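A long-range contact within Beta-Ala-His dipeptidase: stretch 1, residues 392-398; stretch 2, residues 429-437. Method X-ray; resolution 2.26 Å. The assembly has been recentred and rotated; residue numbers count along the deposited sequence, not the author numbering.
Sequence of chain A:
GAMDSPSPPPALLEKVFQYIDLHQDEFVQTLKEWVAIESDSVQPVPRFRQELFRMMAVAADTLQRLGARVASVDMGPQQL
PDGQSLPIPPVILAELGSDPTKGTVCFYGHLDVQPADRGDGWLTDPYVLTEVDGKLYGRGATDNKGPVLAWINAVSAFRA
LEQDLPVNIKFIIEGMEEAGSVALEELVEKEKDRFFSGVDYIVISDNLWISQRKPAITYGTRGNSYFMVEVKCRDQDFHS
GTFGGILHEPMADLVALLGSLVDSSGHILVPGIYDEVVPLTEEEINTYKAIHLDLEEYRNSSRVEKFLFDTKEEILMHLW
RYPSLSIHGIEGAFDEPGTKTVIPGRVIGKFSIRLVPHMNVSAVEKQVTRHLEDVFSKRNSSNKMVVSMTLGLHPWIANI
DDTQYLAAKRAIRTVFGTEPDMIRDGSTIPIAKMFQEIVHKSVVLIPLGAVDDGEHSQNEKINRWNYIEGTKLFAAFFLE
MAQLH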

# COMPACT_ATOMS: atom_id res chain seq x y z
N GLY A 392 -0.73 14.91 -1.05
CA GLY A 392 -0.87 15.37 0.32
C GLY A 392 -2.07 14.74 1.01
O GLY A 392 -3.20 15.12 0.77
N LEU A 393 -1.81 13.76 1.86
CA LEU A 393 -2.89 13.02 2.50
C LEU A 393 -2.75 13.04 4.00
O LEU A 393 -1.66 12.89 4.53
CB LEU A 393 -2.93 11.57 2.00
CG LEU A 393 -2.85 11.32 0.48
CD1 LEU A 393 -2.91 9.84 0.21
CD2 LEU A 393 -3.93 12.05 -0.36
N HIS A 394 -3.87 13.25 4.68
CA HIS A 394 -3.91 13.20 6.13
C HIS A 394 -3.84 11.76 6.64
O HIS A 394 -4.17 10.82 5.91
CB HIS A 394 -5.17 13.91 6.65
CG HIS A 394 -5.10 15.41 6.56
ND1 HIS A 394 -4.40 16.17 7.47
CD2 HIS A 394 -5.62 16.27 5.66
CE1 HIS A 394 -4.51 17.45 7.14
NE2 HIS A 394 -5.24 17.54 6.04
N PRO A 395 -3.36 11.58 7.88
CA PRO A 395 -3.38 10.24 8.49
C PRO A 395 -4.78 9.75 8.81
O PRO A 395 -5.74 10.53 8.88
CB PRO A 395 -2.55 10.42 9.76
CG PRO A 395 -2.53 11.83 10.03
CD PRO A 395 -2.75 12.58 8.77
N TRP A 396 -4.90 8.45 9.00
CA TRP A 396 -6.17 7.83 9.26
C TRP A 396 -6.05 7.00 10.53
O TRP A 396 -5.01 6.39 10.78
CB TRP A 396 -6.58 6.98 8.06
CG TRP A 396 -7.74 6.00 8.30
CD1 TRP A 396 -9.07 6.22 8.05
CD2 TRP A 396 -7.65 4.66 8.80
NE1 TRP A 396 -9.81 5.11 8.37
CE2 TRP A 396 -8.96 4.14 8.83
CE3 TRP A 396 -6.59 3.85 9.22
CZ2 TRP A 396 -9.24 2.82 9.28
CZ3 TRP A 396 -6.86 2.55 9.65
CH2 TRP A 396 -8.18 2.05 9.68
N ILE A 397 -7.12 7.01 11.31
CA ILE A 397 -7.27 6.22 12.53
C ILE A 397 -8.67 5.62 12.59
O ILE A 397 -9.66 6.33 12.33
CB ILE A 397 -7.05 7.09 13.80
CG1 ILE A 397 -6.81 6.21 15.03
CG2 ILE A 397 -8.22 8.06 14.01
CD1 ILE A 397 -5.33 5.94 15.31
N ALA A 398 -8.76 4.33 12.91
CA ALA A 398 -10.04 3.71 13.18
C ALA A 398 -10.32 3.73 14.67
O ALA A 398 -9.41 3.93 15.49
CB ALA A 398 -10.07 2.28 12.65
N ILE A 429 -2.74 4.39 3.59
CA ILE A 429 -3.74 3.64 2.84
C ILE A 429 -4.85 4.61 2.47
O ILE A 429 -5.84 4.73 3.18
CB ILE A 429 -4.17 2.39 3.60
CG1 ILE A 429 -2.95 1.47 3.72
CG2 ILE A 429 -5.30 1.66 2.85
CD1 ILE A 429 -2.90 0.62 4.96
N PRO A 430 -4.63 5.36 1.37
CA PRO A 430 -5.48 6.48 0.99
C PRO A 430 -6.91 6.04 0.89
O PRO A 430 -7.82 6.81 1.20
CB PRO A 430 -4.98 6.82 -0.42
CG PRO A 430 -3.61 6.33 -0.48
CD PRO A 430 -3.53 5.14 0.41
N ILE A 431 -7.11 4.79 0.44
CA ILE A 431 -8.45 4.21 0.25
C ILE A 431 -9.22 4.13 1.56
O ILE A 431 -10.43 4.33 1.59
CB ILE A 431 -8.35 2.83 -0.46
CG1 ILE A 431 -8.01 3.02 -1.95
CG2 ILE A 431 -9.60 1.99 -0.25
CD1 ILE A 431 -9.13 3.61 -2.80
N ALA A 432 -8.50 3.87 2.65
CA ALA A 432 -9.10 3.83 3.98
C ALA A 432 -9.74 5.17 4.34
O ALA A 432 -10.89 5.22 4.77
CB ALA A 432 -8.05 3.42 5.01
N LYS A 433 -8.98 6.25 4.12
CA LYS A 433 -9.42 7.63 4.31
C LYS A 433 -10.63 7.96 3.42
O LYS A 433 -11.64 8.47 3.89
CB LYS A 433 -8.23 8.57 4.03
CG LYS A 433 -8.36 10.00 4.56
CD LYS A 433 -8.52 10.02 6.06
CE LYS A 433 -8.00 11.30 6.64
NZ LYS A 433 -8.42 11.39 8.08
N MET A 434 -10.52 7.63 2.13
CA MET A 434 -11.62 7.83 1.16
C MET A 434 -12.96 7.18 1.55
O MET A 434 -14.00 7.84 1.48
CB MET A 434 -11.19 7.36 -0.22
CG MET A 434 -12.26 7.51 -1.29
SD MET A 434 -11.81 6.56 -2.75
CE MET A 434 -10.17 7.25 -3.11
N PHE A 435 -12.95 5.91 1.95
CA PHE A 435 -14.18 5.28 2.45
C PHE A 435 -14.72 5.97 3.70
O PHE A 435 -15.94 6.01 3.91
CB PHE A 435 -14.03 3.77 2.69
CG PHE A 435 -14.04 2.93 1.43
CD1 PHE A 435 -15.15 2.92 0.60
CD2 PHE A 435 -12.94 2.15 1.09
CE1 PHE A 435 -15.17 2.15 -0.56
CE2 PHE A 435 -12.95 1.37 -0.07
CZ PHE A 435 -14.06 1.38 -0.90
N GLN A 436 -13.83 6.51 4.53
CA GLN A 436 -14.23 7.25 5.74
C GLN A 436 -14.87 8.62 5.43
O GLN A 436 -15.82 9.02 6.09
CB GLN A 436 -13.05 7.42 6.71
CG GLN A 436 -13.46 7.61 8.16
CD GLN A 436 -12.27 7.84 9.08
OE1 GLN A 436 -11.60 8.88 9.00
NE2 GLN A 436 -11.99 6.87 9.95
N GLU A 437 -14.33 9.32 4.43
CA GLU A 437 -14.81 10.65 4.04
C GLU A 437 -16.13 10.61 3.25
O GLU A 437 -17.04 11.40 3.52
CB GLU A 437 -13.74 11.41 3.24
CG GLU A 437 -12.42 11.67 3.98
CD GLU A 437 -12.58 12.56 5.20
OE1 GLU A 437 -12.88 12.03 6.30
OE2 GLU A 437 -12.41 13.79 5.06

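An extended segment, residues 392-398, lies against the first turns of a helix that begins at Pro430, and 369 Å² of surface is buried between them. The contact is small, and much of it gathers around one side chain, Trp396, which gives up more area than any other residue here.

The apolar contacts come first. The CA-to-CB bond of Trp396 points toward the helix, with chi1 in the t well, and its indole lies so that the methyl of Ala432 sits over one face. Ala432 CB is 4.0 Å from the centroid of the five-membered ring of Trp396 and only 8° off the ring normal, the geometry of a CH-pi contact. Both residues are buried, which suits an indole and a methyl. Alanine suits this place well: its single methyl reaches the ring while leaving the helix backbone close behind it, and Trp396 CD1 comes within 3.9 Å of Lys433 N. Nearer the start of the helix, the CA-to-CB bond of Leu393 also points toward the other stretch, and Leu393 CD1 packs 3.6 Å from Pro430 CG. Proline fits the first turn of a helix, where its nitrogen, lacking a hydrogen, need not donate to a preceding carbonyl, and its ring offers an apolar surface to the leucine.

Two polar contacts use backbone carbonyls of the extended segment. The stronger is the hydrogen bond from Lys433 NZ to Pro395 O, 2.9 Å long. The CA-to-CB bond of Lys433 points sideways, but the long chain brings its end nearer to the other stretch. On the way its aliphatic part covers apolar surface, with Lys433 CE 3.8 Å from His394 CB and Lys433 CD 4.1 Å from Trp396 CB. Lysine thus serves twice, through its methylenes and through its amino group. Pro395 contributes through its backbone, since its CA-to-CB bond points away from the helix and its carbonyl oxygen is the acceptor.

One turn after Ala432, the CA-to-CB bond of Gln436 points toward the extended segment, and the side chain places an amide NH2 within reach of Ile397: Gln436 NE2 donates a weak hydrogen bond to Ile397 O at 3.4 Å, with an N-H...O angle of 157°. Here too the CA-to-CB bond of Ile397 points away while its carbonyl takes part. The amide of Gln436 also lies near the indole: Gln436 NE2 is 3.2 Å from Trp396 NE1, but both nitrogens are donors, so this proximity is no hydrogen bond.

The Gln436 N to Ala432 O bond, 3.2 Å, is one of the helix's own i+4 backbone bonds, and it joins two residues that both meet the Trp396 indole.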